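Local coordinates for protein beta-hexosaminidase Amuc_2018 (Akkermansia muciniphila, PDB 6JE8) that hydrolyses terminal, non-reducing N-acetylhexosamine residues from beta-linked N-acetylhexosaminides, including chitobiose and terminally unbranched N-glycans, at residues R403-N408 with P464-E469; K110-M115 with H409-A414; I188-H193 with A288-T293; S238-L243 with N300-Q305. All coordinates share one frame; numbering follows the deposited sequence. Where two conformers were deposited one is given.

Interaction 1: R403-N408 with P464-E469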
loop_
_atom_site.group_PDB
_atom_site.type_symbol
_atom_site.label_atom_id
_atom_site.label_comp_id
_atom_site.label_asym_id
_atom_site.label_seq_id
_atom_site.Cartn_x
_atom_site.Cartn_y
_atom_site.Cartn_z
ATOM N N ARG A 403 -6.709 -13.862 4.448
ATOM C CA ARG A 403 -6.515 -14.708 5.620
ATOM C C ARG A 403 -6.059 -13.905 6.834
ATOM O O ARG A 403 -5.401 -14.440 7.717
ATOM C CB ARG A 403 -5.507 -15.814 5.307
ATOM C CG ARG A 403 -5.959 -16.749 4.215
ATOM C CD ARG A 403 -7.030 -17.714 4.687
ATOM N NE ARG A 403 -7.230 -18.770 3.691
ATOM C CZ ARG A 403 -7.914 -19.888 3.908
ATOM N NH1 ARG A 403 -8.467 -20.107 5.091
ATOM N NH2 ARG A 403 -8.034 -20.793 2.943
ATOM N N LEU A 404 -6.411 -12.622 6.908
ATOM C CA LEU A 404 -6.013 -11.782 8.040
ATOM C C LEU A 404 -7.271 -11.120 8.582
ATOM O O LEU A 404 -7.664 -10.034 8.128
ATOM C CB LEU A 404 -4.963 -10.748 7.631
ATOM C CG LEU A 404 -3.629 -11.326 7.151
ATOM C CD1 LEU A 404 -2.736 -10.213 6.601
ATOM C CD2 LEU A 404 -2.942 -12.064 8.282
ATOM N N PRO A 405 -7.935 -11.752 9.556
ATOM C CA PRO A 405 -9.310 -11.356 9.893
ATOM C C PRO A 405 -9.440 -10.137 10.798
ATOM O O PRO A 405 -10.555 -9.605 10.904
ATOM C CB PRO A 405 -9.884 -12.616 10.580
ATOM C CG PRO A 405 -8.683 -13.349 11.124
ATOM C CD PRO A 405 -7.534 -13.035 10.172
ATOM N N ASP A 406 -8.376 -9.664 11.450
ATOM C CA ASP A 406 -8.489 -8.494 12.315
ATOM C C ASP A 406 -7.138 -7.786 12.406
ATOM O O ASP A 406 -6.134 -8.243 11.848
ATOM C CB ASP A 406 -9.023 -8.869 13.709
ATOM C CG ASP A 406 -8.172 -9.915 14.419
ATOM O OD1 ASP A 406 -6.941 -9.975 14.216
ATOM O OD2 ASP A 406 -8.743 -10.699 15.200
ATOM N N LEU A 407 -7.120 -6.652 13.118
ATOM C CA LEU A 407 -5.897 -5.851 13.210
ATOM C C LEU A 407 -4.758 -6.630 13.863
ATOM O O LEU A 407 -3.600 -6.495 13.460
ATOM C CB LEU A 407 -6.160 -4.555 13.986
ATOM C CG LEU A 407 -4.954 -3.623 14.131
ATOM C CD1 LEU A 407 -4.560 -3.083 12.766
ATOM C CD2 LEU A 407 -5.256 -2.478 15.099
ATOM N N ASN A 408 -5.058 -7.435 14.885
ATOM C CA ASN A 408 -4.007 -8.215 15.539
ATOM C C ASN A 408 -3.281 -9.110 14.531
ATOM O O ASN A 408 -2.043 -9.128 14.473
ATOM C CB ASN A 408 -4.626 -9.042 16.672
ATOM C CG ASN A 408 -3.588 -9.714 17.548
ATOM O OD1 ASN A 408 -2.521 -9.166 17.807
ATOM N ND2 ASN A 408 -3.911 -10.913 18.023
ATOM N N PRO A 464 -0.984 -15.235 16.120
ATOM C CA PRO A 464 -2.341 -15.444 16.640
ATOM C C PRO A 464 -3.052 -16.586 15.923
ATOM O O PRO A 464 -2.830 -16.842 14.735
ATOM C CB PRO A 464 -3.025 -14.097 16.388
ATOM C CG PRO A 464 -1.898 -13.106 16.470
ATOM C CD PRO A 464 -0.721 -13.808 15.837
ATOM N N ALA A 465 -3.897 -17.293 16.670
ATOM C CA ALA A 465 -4.572 -18.461 16.120
ATOM C C ALA A 465 -5.630 -18.054 15.099
ATOM O O ALA A 465 -6.247 -16.987 15.195
ATOM C CB ALA A 465 -5.217 -19.276 17.242
ATOM N N PHE A 466 -5.830 -18.918 14.109
ATOM C CA PHE A 466 -6.854 -18.768 13.087
ATOM C C PHE A 466 -7.980 -19.757 13.345
ATOM O O PHE A 466 -7.781 -20.793 13.983
ATOM C CB PHE A 466 -6.290 -19.025 11.688
ATOM C CG PHE A 466 -5.185 -18.090 11.284
ATOM C CD1 PHE A 466 -3.857 -18.445 11.469
ATOM C CD2 PHE A 466 -5.478 -16.875 10.683
ATOM C CE1 PHE A 466 -2.830 -17.595 11.078
ATOM C CE2 PHE A 466 -4.453 -16.017 10.285
ATOM C CZ PHE A 466 -3.134 -16.371 10.490
ATOM N N ARG A 467 -9.162 -19.442 12.812
ATOM C CA ARG A 467 -10.301 -20.349 12.873
ATOM C C ARG A 467 -10.325 -21.368 11.742
ATOM O O ARG A 467 -11.108 -22.321 11.809
ATOM C CB ARG A 467 -11.615 -19.564 12.844
ATOM C CG ARG A 467 -11.938 -18.813 14.116
ATOM C CD ARG A 467 -13.214 -18.023 13.918
ATOM N NE ARG A 467 -13.234 -17.440 12.579
ATOM C CZ ARG A 467 -12.959 -16.167 12.304
ATOM N NH1 ARG A 467 -12.661 -15.317 13.282
ATOM N NH2 ARG A 467 -12.989 -15.741 11.046
ATOM N N TRP A 468 -9.508 -21.201 10.711
ATOM C CA TRP A 468 -9.629 -22.000 9.501
ATOM C C TRP A 468 -8.626 -23.151 9.489
ATOM O O TRP A 468 -7.554 -23.070 10.095
ATOM C CB TRP A 468 -9.431 -21.130 8.257
ATOM C CG TRP A 468 -10.262 -19.884 8.263
ATOM C CD1 TRP A 468 -11.624 -19.807 8.275
ATOM C CD2 TRP A 468 -9.780 -18.534 8.246
ATOM N NE1 TRP A 468 -12.023 -18.493 8.288
ATOM C CE2 TRP A 468 -10.910 -17.690 8.259
ATOM C CE3 TRP A 468 -8.504 -17.956 8.226
ATOM C CZ2 TRP A 468 -10.804 -16.295 8.243
ATOM C CZ3 TRP A 468 -8.398 -16.561 8.218
ATOM C CH2 TRP A 468 -9.543 -15.750 8.223
ATOM N N GLU A 469 -8.989 -24.216 8.767
ATOM C CA GLU A 469 -8.189 -25.442 8.619
ATOM C C GLU A 469 -7.601 -25.919 9.945
ATOM O O GLU A 469 -7.933 -26.999 10.435
ATOM C CB GLU A 469 -7.063 -25.238 7.602
ATOM C CG GLU A 469 -7.510 -24.753 6.234
ATOM C CD GLU A 469 -6.365 -24.711 5.225
ATOM O OE1 GLU A 469 -5.186 -24.740 5.650
ATOM O OE2 GLU A 469 -6.646 -24.652 4.006
#

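Interaction 2: K110-M115 with H409-A414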
loop_
_atom_site.group_PDB
_atom_site.type_symbol
_atom_site.label_atom_id
_atom_site.label_comp_id
_atom_site.label_asym_id
_atom_site.label_seq_id
_atom_site.Cartn_x
_atom_site.Cartn_y
_atom_site.Cartn_z
ATOM N N LYS A 110 -6.665 4.000 12.092
ATOM C CA LYS A 110 -5.871 5.047 12.742
ATOM C C LYS A 110 -4.613 4.474 13.384
ATOM O O LYS A 110 -3.526 5.067 13.292
ATOM C CB LYS A 110 -6.694 5.770 13.816
ATOM C CG LYS A 110 -7.767 6.707 13.305
ATOM C CD LYS A 110 -8.272 7.525 14.488
ATOM C CE LYS A 110 -9.367 8.487 14.100
ATOM N NZ LYS A 110 -10.543 7.730 13.617
ATOM N N LYS A 111 -4.750 3.353 14.101
ATOM C CA LYS A 111 -3.549 2.757 14.693
ATOM C C LYS A 111 -2.543 2.331 13.615
ATOM O O LYS A 111 -1.321 2.538 13.757
ATOM C CB LYS A 111 -3.919 1.556 15.568
ATOM C CG LYS A 111 -2.696 0.998 16.296
ATOM C CD LYS A 111 -3.050 0.054 17.432
ATOM C CE LYS A 111 -1.844 -0.163 18.343
ATOM N NZ LYS A 111 -2.171 -0.989 19.539
ATOM N N PHE A 112 -3.042 1.710 12.540
ATOM C CA PHE A 112 -2.171 1.293 11.442
ATOM C C PHE A 112 -1.425 2.490 10.856
ATOM O O PHE A 112 -0.216 2.417 10.565
ATOM C CB PHE A 112 -3.016 0.586 10.368
ATOM C CG PHE A 112 -2.199 -0.071 9.275
ATOM C CD1 PHE A 112 -1.802 0.656 8.159
ATOM C CD2 PHE A 112 -1.827 -1.404 9.375
ATOM C CE1 PHE A 112 -1.046 0.069 7.150
ATOM C CE2 PHE A 112 -1.059 -2.012 8.371
ATOM C CZ PHE A 112 -0.669 -1.269 7.256
ATOM N N VAL A 113 -2.135 3.610 10.694
ATOM C CA VAL A 113 -1.546 4.824 10.140
ATOM C C VAL A 113 -0.487 5.401 11.077
ATOM O O VAL A 113 0.575 5.842 10.622
ATOM C CB VAL A 113 -2.646 5.859 9.836
ATOM C CG1 VAL A 113 -2.026 7.238 9.533
ATOM C CG2 VAL A 113 -3.522 5.380 8.684
ATOM N N ASP A 114 -0.771 5.461 12.387
ATOM C CA ASP A 114 0.250 5.974 13.310
ATOM C C ASP A 114 1.527 5.141 13.237
ATOM O O ASP A 114 2.645 5.688 13.251
ATOM C CB ASP A 114 -0.261 5.998 14.753
ATOM C CG ASP A 114 -1.279 7.094 15.001
ATOM O OD1 ASP A 114 -1.523 7.910 14.096
ATOM O OD2 ASP A 114 -1.842 7.139 16.112
ATOM N N MET A 115 1.380 3.817 13.163
ATOM C CA MET A 115 2.570 2.971 13.100
ATOM C C MET A 115 3.347 3.186 11.802
ATOM O O MET A 115 4.579 3.289 11.823
ATOM C CB MET A 115 2.174 1.506 13.279
ATOM C CG MET A 115 1.610 1.258 14.669
ATOM S SD MET A 115 1.132 -0.455 14.977
ATOM C CE MET A 115 2.693 -1.296 14.875
ATOM N N HIS A 409 -4.045 -9.825 13.692
ATOM C CA HIS A 409 -3.451 -10.664 12.645
ATOM C C HIS A 409 -2.737 -9.825 11.589
ATOM O O HIS A 409 -1.637 -10.180 11.112
ATOM C CB HIS A 409 -4.538 -11.502 11.972
ATOM C CG HIS A 409 -4.960 -12.703 12.759
ATOM N ND1 HIS A 409 -6.091 -12.719 13.545
ATOM C CD2 HIS A 409 -4.398 -13.928 12.879
ATOM C CE1 HIS A 409 -6.213 -13.909 14.108
ATOM N NE2 HIS A 409 -5.202 -14.661 13.721
ATOM N N LEU A 410 -3.376 -8.722 11.199
ATOM C CA LEU A 410 -2.817 -7.827 10.195
ATOM C C LEU A 410 -1.444 -7.329 10.619
ATOM O O LEU A 410 -0.479 -7.411 9.855
ATOM C CB LEU A 410 -3.772 -6.651 9.974
ATOM C CG LEU A 410 -3.469 -5.675 8.849
ATOM C CD1 LEU A 410 -3.461 -6.451 7.554
ATOM C CD2 LEU A 410 -4.539 -4.574 8.797
ATOM N N LEU A 411 -1.342 -6.795 11.836
ATOM C CA LEU A 411 -0.058 -6.281 12.294
ATOM C C LEU A 411 0.949 -7.402 12.481
ATOM O O LEU A 411 2.147 -7.176 12.278
ATOM C CB LEU A 411 -0.207 -5.497 13.600
ATOM C CG LEU A 411 -1.042 -4.210 13.532
ATOM C CD1 LEU A 411 -1.164 -3.608 14.932
ATOM C CD2 LEU A 411 -0.407 -3.204 12.570
ATOM N N TYR A 412 0.499 -8.599 12.884
ATOM C CA TYR A 412 1.456 -9.694 13.027
ATOM C C TYR A 412 2.192 -9.952 11.720
ATOM O O TYR A 412 3.411 -10.166 11.721
ATOM C CB TYR A 412 0.778 -10.978 13.495
ATOM C CG TYR A 412 1.820 -12.031 13.817
ATOM C CD1 TYR A 412 2.401 -12.088 15.084
ATOM C CD2 TYR A 412 2.267 -12.915 12.844
ATOM C CE1 TYR A 412 3.370 -13.024 15.383
ATOM C CE2 TYR A 412 3.248 -13.863 13.134
ATOM C CZ TYR A 412 3.792 -13.907 14.404
ATOM O OH TYR A 412 4.766 -14.842 14.694
ATOM N N ARG A 413 1.473 -9.941 10.592
ATOM C CA ARG A 413 2.190 -10.160 9.338
ATOM C C ARG A 413 2.799 -8.885 8.743
ATOM O O ARG A 413 3.818 -8.963 8.041
ATOM C CB ARG A 413 1.275 -10.870 8.336
ATOM C CG ARG A 413 1.029 -12.313 8.815
ATOM C CD ARG A 413 0.893 -13.352 7.684
ATOM N NE ARG A 413 0.846 -14.680 8.300
ATOM C CZ ARG A 413 0.844 -15.839 7.647
ATOM N NH1 ARG A 413 0.878 -15.884 6.320
ATOM N NH2 ARG A 413 0.811 -16.968 8.342
ATOM N N ALA A 414 2.241 -7.711 9.039
ATOM C CA ALA A 414 2.792 -6.490 8.459
ATOM C C ALA A 414 4.139 -6.138 9.076
ATOM O O ALA A 414 5.064 -5.733 8.363
ATOM C CB ALA A 414 1.811 -5.323 8.628
#

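Interaction 3: I188-H193 with A288-T293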
loop_
_atom_site.group_PDB
_atom_site.type_symbol
_atom_site.label_atom_id
_atom_site.label_comp_id
_atom_site.label_asym_id
_atom_site.label_seq_id
_atom_site.Cartn_x
_atom_site.Cartn_y
_atom_site.Cartn_z
ATOM N N ILE A 188 -10.157 0.534 -7.019
ATOM C CA ILE A 188 -11.424 -0.068 -7.417
ATOM C C ILE A 188 -11.101 -0.972 -8.592
ATOM O O ILE A 188 -10.853 -0.482 -9.700
ATOM C CB ILE A 188 -12.474 0.975 -7.824
ATOM C CG1 ILE A 188 -12.681 2.021 -6.734
ATOM C CG2 ILE A 188 -13.806 0.266 -8.172
ATOM C CD1 ILE A 188 -13.182 1.431 -5.426
ATOM N N ASP A 189 -11.104 -2.282 -8.367
ATOM C CA ASP A 189 -10.726 -3.205 -9.427
ATOM C C ASP A 189 -11.819 -3.331 -10.474
ATOM O O ASP A 189 -13.005 -3.417 -10.151
ATOM C CB ASP A 189 -10.413 -4.578 -8.840
ATOM C CG ASP A 189 -9.056 -4.613 -8.205
ATOM O OD1 ASP A 189 -8.357 -3.591 -8.339
ATOM O OD2 ASP A 189 -8.679 -5.629 -7.596
ATOM N N MET A 190 -11.404 -3.358 -11.738
ATOM C CA MET A 190 -12.324 -3.515 -12.860
ATOM C C MET A 190 -11.529 -4.017 -14.052
ATOM O O MET A 190 -10.331 -3.728 -14.162
ATOM C CB MET A 190 -13.024 -2.187 -13.191
ATOM C CG MET A 190 -12.072 -1.060 -13.572
ATOM S SD MET A 190 -12.893 0.533 -13.595
ATOM C CE MET A 190 -13.125 0.825 -11.836
ATOM N N PRO A 191 -12.158 -4.773 -14.969
ATOM C CA PRO A 191 -13.575 -5.144 -14.961
ATOM C C PRO A 191 -13.892 -6.380 -14.119
ATOM O O PRO A 191 -15.080 -6.679 -13.959
ATOM C CB PRO A 191 -13.863 -5.413 -16.444
ATOM C CG PRO A 191 -12.563 -5.954 -16.958
ATOM C CD PRO A 191 -11.486 -5.180 -16.219
ATOM N N GLY A 192 -12.862 -7.059 -13.607
ATOM C CA GLY A 192 -13.012 -8.253 -12.792
ATOM C C GLY A 192 -12.939 -7.967 -11.303
ATOM O O GLY A 192 -13.160 -6.840 -10.849
ATOM N N HIS A 193 -12.627 -9.012 -10.529
ATOM C CA HIS A 193 -12.651 -8.923 -9.059
ATOM C C HIS A 193 -13.998 -8.386 -8.572
ATOM O O HIS A 193 -14.069 -7.580 -7.637
ATOM C CB HIS A 193 -11.512 -8.037 -8.519
ATOM C CG HIS A 193 -10.132 -8.557 -8.802
ATOM N ND1 HIS A 193 -9.306 -9.053 -7.815
ATOM C CD2 HIS A 193 -9.421 -8.623 -9.954
ATOM C CE1 HIS A 193 -8.158 -9.432 -8.352
ATOM N NE2 HIS A 193 -8.203 -9.184 -9.649
ATOM N N ALA A 288 -9.614 -1.581 -25.126
ATOM C CA ALA A 288 -10.629 -0.549 -25.323
ATOM C C ALA A 288 -11.325 -0.185 -24.011
ATOM O O ALA A 288 -11.629 0.992 -23.766
ATOM C CB ALA A 288 -11.659 -1.017 -26.356
ATOM N N PHE A 289 -11.603 -1.186 -23.171
ATOM C CA PHE A 289 -12.226 -0.935 -21.875
ATOM C C PHE A 289 -11.378 0.025 -21.054
ATOM O O PHE A 289 -11.886 1.003 -20.488
ATOM C CB PHE A 289 -12.426 -2.256 -21.117
ATOM C CG PHE A 289 -12.990 -2.075 -19.729
ATOM C CD1 PHE A 289 -14.349 -1.925 -19.536
ATOM C CD2 PHE A 289 -12.153 -2.033 -18.620
ATOM C CE1 PHE A 289 -14.876 -1.737 -18.262
ATOM C CE2 PHE A 289 -12.669 -1.852 -17.341
ATOM C CZ PHE A 289 -14.038 -1.703 -17.164
ATOM N N PHE A 290 -10.070 -0.229 -21.001
ATOM C CA PHE A 290 -9.230 0.623 -20.165
ATOM C C PHE A 290 -8.985 1.983 -20.794
ATOM O O PHE A 290 -8.826 2.966 -20.066
ATOM C CB PHE A 290 -7.921 -0.088 -19.821
ATOM C CG PHE A 290 -8.082 -1.064 -18.699
ATOM C CD1 PHE A 290 -8.456 -0.612 -17.436
ATOM C CD2 PHE A 290 -7.921 -2.427 -18.904
ATOM C CE1 PHE A 290 -8.644 -1.507 -16.390
ATOM C CE2 PHE A 290 -8.095 -3.333 -17.849
ATOM C CZ PHE A 290 -8.458 -2.864 -16.592
ATOM N N ALA A 291 -8.990 2.084 -22.125
ATOM C CA ALA A 291 -8.917 3.409 -22.735
ATOM C C ALA A 291 -10.146 4.240 -22.378
ATOM O O ALA A 291 -10.032 5.432 -22.051
ATOM C CB ALA A 291 -8.752 3.286 -24.255
ATOM N N LYS A 292 -11.330 3.618 -22.398
ATOM C CA LYS A 292 -12.544 4.339 -22.028
ATOM C C LYS A 292 -12.509 4.759 -20.564
ATOM O O LYS A 292 -12.884 5.892 -20.216
ATOM C CB LYS A 292 -13.765 3.465 -22.311
ATOM C CG LYS A 292 -15.103 4.173 -22.198
ATOM C CD LYS A 292 -16.173 3.328 -22.876
ATOM C CE LYS A 292 -17.517 4.027 -22.909
ATOM N NZ LYS A 292 -18.463 3.246 -23.751
ATOM N N THR A 293 -12.068 3.857 -19.680
ATOM C CA THR A 293 -11.995 4.212 -18.270
ATOM C C THR A 293 -10.981 5.327 -18.034
ATOM O O THR A 293 -11.235 6.255 -17.255
ATOM C CB THR A 293 -11.658 2.967 -17.452
ATOM O OG1 THR A 293 -12.599 1.934 -17.779
ATOM C CG2 THR A 293 -11.737 3.267 -15.973
#

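Interaction 4: S238-L243 with N300-Q305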
loop_
_atom_site.group_PDB
_atom_site.type_symbol
_atom_site.label_atom_id
_atom_site.label_comp_id
_atom_site.label_asym_id
_atom_site.label_seq_id
_atom_site.Cartn_x
_atom_site.Cartn_y
_atom_site.Cartn_z
ATOM N N SER A 238 -20.119 7.496 -11.533
ATOM C CA SER A 238 -20.517 7.816 -10.159
ATOM C C SER A 238 -19.428 7.446 -9.154
ATOM O O SER A 238 -19.157 8.198 -8.202
ATOM C CB SER A 238 -21.809 7.081 -9.808
ATOM O OG SER A 238 -22.851 7.439 -10.711
ATOM N N VAL A 239 -18.830 6.264 -9.331
ATOM C CA VAL A 239 -17.728 5.835 -8.467
ATOM C C VAL A 239 -16.610 6.863 -8.493
ATOM O O VAL A 239 -16.113 7.301 -7.446
ATOM C CB VAL A 239 -17.197 4.457 -8.903
ATOM C CG1 VAL A 239 -15.880 4.138 -8.168
ATOM C CG2 VAL A 239 -18.224 3.374 -8.619
ATOM N N PHE A 240 -16.172 7.225 -9.700
ATOM C CA PHE A 240 -15.019 8.106 -9.834
ATOM C C PHE A 240 -15.326 9.494 -9.296
ATOM O O PHE A 240 -14.431 10.163 -8.767
ATOM C CB PHE A 240 -14.575 8.183 -11.297
ATOM C CG PHE A 240 -14.047 6.881 -11.855
ATOM C CD1 PHE A 240 -13.602 5.859 -11.016
ATOM C CD2 PHE A 240 -13.987 6.687 -13.228
ATOM C CE1 PHE A 240 -13.108 4.673 -11.544
ATOM C CE2 PHE A 240 -13.498 5.509 -13.754
ATOM C CZ PHE A 240 -13.062 4.498 -12.910
ATOM N N ASN A 241 -16.584 9.940 -9.392
ATOM C CA ASN A 241 -16.938 11.234 -8.810
ATOM C C ASN A 241 -16.904 11.190 -7.286
ATOM O O ASN A 241 -16.487 12.169 -6.640
ATOM C CB ASN A 241 -18.317 11.687 -9.302
ATOM C CG ASN A 241 -18.287 12.202 -10.738
ATOM O OD1 ASN A 241 -17.233 12.561 -11.260
ATOM N ND2 ASN A 241 -19.456 12.237 -11.382
ATOM N N GLU A 242 -17.328 10.067 -6.685
ATOM C CA GLU A 242 -17.171 9.930 -5.235
ATOM C C GLU A 242 -15.701 9.950 -4.842
ATOM O O GLU A 242 -15.316 10.606 -3.863
ATOM C CB GLU A 242 -17.828 8.650 -4.724
ATOM C CG GLU A 242 -19.346 8.691 -4.769
ATOM C CD GLU A 242 -19.916 9.967 -4.164
ATOM O OE1 GLU A 242 -19.713 10.190 -2.956
ATOM O OE2 GLU A 242 -20.573 10.742 -4.893
ATOM N N LEU A 243 -14.858 9.247 -5.605
ATOM C CA LEU A 243 -13.429 9.243 -5.285
ATOM C C LEU A 243 -12.826 10.637 -5.422
ATOM O O LEU A 243 -11.950 11.023 -4.642
ATOM C CB LEU A 243 -12.677 8.268 -6.182
ATOM C CG LEU A 243 -13.060 6.790 -6.066
ATOM C CD1 LEU A 243 -12.172 5.984 -7.027
ATOM C CD2 LEU A 243 -12.935 6.290 -4.629
ATOM N N ASN A 300 -12.143 13.758 -15.268
ATOM C CA ASN A 300 -12.243 14.169 -13.874
ATOM C C ASN A 300 -10.964 14.766 -13.282
ATOM O O ASN A 300 -10.963 15.119 -12.102
ATOM C CB ASN A 300 -12.649 12.973 -13.024
ATOM C CG ASN A 300 -14.042 13.092 -12.496
ATOM O OD1 ASN A 300 -14.790 13.995 -12.872
ATOM N ND2 ASN A 300 -14.408 12.177 -11.615
ATOM N N GLY A 301 -9.875 14.871 -14.043
ATOM C CA GLY A 301 -8.606 15.243 -13.448
ATOM C C GLY A 301 -7.965 14.165 -12.600
ATOM O O GLY A 301 -7.134 14.468 -11.745
ATOM N N GLN A 302 -8.334 12.911 -12.812
ATOM C CA GLN A 302 -7.767 11.784 -12.086
ATOM C C GLN A 302 -6.812 11.020 -12.987
ATOM O O GLN A 302 -6.855 11.145 -14.215
ATOM C CB GLN A 302 -8.875 10.855 -11.579
ATOM C CG GLN A 302 -9.684 11.459 -10.443
ATOM C CD GLN A 302 -11.052 10.805 -10.293
ATOM O OE1 GLN A 302 -11.764 10.614 -11.278
ATOM N NE2 GLN A 302 -11.429 10.470 -9.058
ATOM N N THR A 303 -5.936 10.228 -12.365
ATOM C CA THR A 303 -4.986 9.439 -13.135
ATOM C C THR A 303 -4.982 7.988 -12.668
ATOM O O THR A 303 -5.079 7.720 -11.462
ATOM C CB THR A 303 -3.572 10.039 -13.025
ATOM O OG1 THR A 303 -2.664 9.286 -13.837
ATOM C CG2 THR A 303 -3.093 10.033 -11.591
ATOM N N PRO A 304 -4.873 7.025 -13.585
ATOM C CA PRO A 304 -4.949 5.617 -13.190
ATOM C C PRO A 304 -3.597 5.030 -12.803
ATOM O O PRO A 304 -2.533 5.488 -13.224
ATOM C CB PRO A 304 -5.487 4.935 -14.454
ATOM C CG PRO A 304 -4.870 5.745 -15.564
ATOM C CD PRO A 304 -4.875 7.183 -15.054
ATOM N N GLN A 305 -3.667 3.990 -11.979
ATOM C CA GLN A 305 -2.517 3.139 -11.688
ATOM C C GLN A 305 -2.892 1.687 -11.931
ATOM O O GLN A 305 -4.073 1.324 -11.885
ATOM C CB GLN A 305 -2.045 3.292 -10.253
ATOM C CG GLN A 305 -1.399 4.611 -9.973
ATOM C CD GLN A 305 -0.799 4.621 -8.591
ATOM O OE1 GLN A 305 -1.251 3.888 -7.708
ATOM N NE2 GLN A 305 0.212 5.454 -8.389
HETATM O O HOH W 1 -9.695 10.836 -6.778
#

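Interaction 1: R403-N408 with P464-E469
R403, P405 and N408 meet the C-terminal tail of the chain through its rings. The side chain of R403 passes slantwise across the W468 indole: its CD lies 3.8 Å from W468 CE3, and its NH1 comes within 3.5 Å of W468 CB, which sits at the guanidinium edge. The two planes stand 71° apart, so this is not a stack. At the far end of the same indole, P405 CG packs 3.9 Å from W468 CH2. The R403 backbone O approaches F466 CE2 at 3.2 Å, and N408 ND2 meets P464 CG at 3.4 Å. E469 OE2 lies 4.2 Å from R403 NH2 but well out of the guanidinium plane, a purely electrostatic neighbour. The bend in R403 at chi2 (-75°) carries the chain across the indole, with the guanidinium beside W468 CB. Further out, D157 takes the W468 NE1 hydrogen bond and a salt bridge from R467, while F155 makes a cation-pi contact with R403. The tail thus closes over the loop that follows strand 392-398 of the catalytic barrel, next to E402, which binds substrate.

Interaction 2: K110-M115 with H409-A414
L410 and F112 begin the contact between two helices, L410 CD2 lying 4.2 Å from F112 CD2. One residue on, L411 carries most of it. Its CG stands opposite the carbonyl carbon (chi1 -65°), and the two methyls divide the work: CD2 packs 3.9 Å from F112 CD2 while CD1 meets M115 SD at the same distance, 3.9 Å. L411 and M115 reach toward each other tip to tip; L411 and F112 instead slide past one another in opposite directions. The short segments run nearly parallel, with a crossing angle of -19° and axes 11.8 Å apart. Both helices belong to the outer layer of the TIM-barrel catalytic domain, and F112 also reaches inward to L95 and V97 on strand 92-97, linking this helix pair to the barrel wall. Further along, R413 takes no part across the pair and forms a salt bridge with E463 through its NE. A414 then offers its CB to the same aromatic ring, 4.4 Å from F112 CE2.

Interaction 3: I188-H193 with A288-T293
The end of strand 183-190 and helix 282-299 run roughly antiparallel, their short axes 144° apart, and the cis peptide before P191 turns the chain just where M190 and P191 meet the helix. P191 lies over one face of the F289 ring in a CH-pi contact, with CB 4.1 Å from the ring centroid. M190 comes to the edge of that ring, where CG is 3.9 Å from F289 CE2. Its first torsion, 60°, places CG between the backbone N and the carbonyl carbon. F290 presents its edge to the strand, its CZ 3.2 Å from M190 O. In the conformers described here, M190 SD touches T293 CG2 at 3.8 Å and T293 OG1 gives a hydrogen bond of 3.0 Å to F289 O, over the other face of the F289 ring; both side chains have a second conformer, so these details are less certain. An alanine in place of F289 is likely to open a gap beside P191 and let the M190 side chain turn more freely. The turn packed in this way leads straight to H193 of the charge relay system, which hydrogen-bonds to D130 and D257: the strand's C-terminal end faces the active site, as in other TIM-barrel enzymes.

Interaction 4: S238-L243 with N300-Q305
N241 and N300 join helix 230-246 to the loop leading into strand 303-307, on the outside of the TIM barrel, where helix 282-299 ends in a Schellman motif with G301 at positive phi. The bonds form a short relay of amides. N300 ND2 serves two acceptors: it donates to N241 OD1 at 2.9 Å, with an N-H...O angle of 154°, and to Q302 OE1 at 3.1 Å. Both acceptors lie near the N300 amide plane, as expected for the two hydrogens of one amide nitrogen, although the donor stands above the carbonyl plane of Q302. The N241 and N300 side chains cross at about a right angle. Q302, with an extended chain beyond CG, then uses NE2 to reach the helix backbone, giving a bond of 3.0 Å to F240 O. F240 O accepts it from 21° off the carbonyl plane. Thus the amide of Q302, a buried residue, is engaged at both ends, and L243 CB packs 3.8 Å from Q302 NE2. A leucine in place of Q302 would probably leave F240 O without this donor and N300 ND2 without its second acceptor. Nearby, the N300 backbone O accepts from K244 NZ. The other hydrogen-bond partner of Q302 NE2 is a water 2.9 Å away, which in turn donates weakly to L243 O at 3.1 Å.

Overall arrangement
From the N terminus, helix 106-118 comes first, but its partner in interaction 2 arrives only with helix 407-414, closing a loop of 293 residues around most of the catalytic barrel. Interactions 3 and 4 fall within that loop. Their segments alternate along the chain, so the two cross: interaction 3 ties strand 183-190 to helix 282-299, interaction 4 ties helix 230-246 to strand 303-307, and the contacts touch where F240 meets M190 and T293. Interaction 1 opens at 403-408 and crosses interaction 2, binding the C-terminal tail to the start of helix 407-414; A465 O and H409 NE2 join the two. Interactions 2 and 3 lie on opposite sides of the chain's centre, their own centres about 30 Å apart.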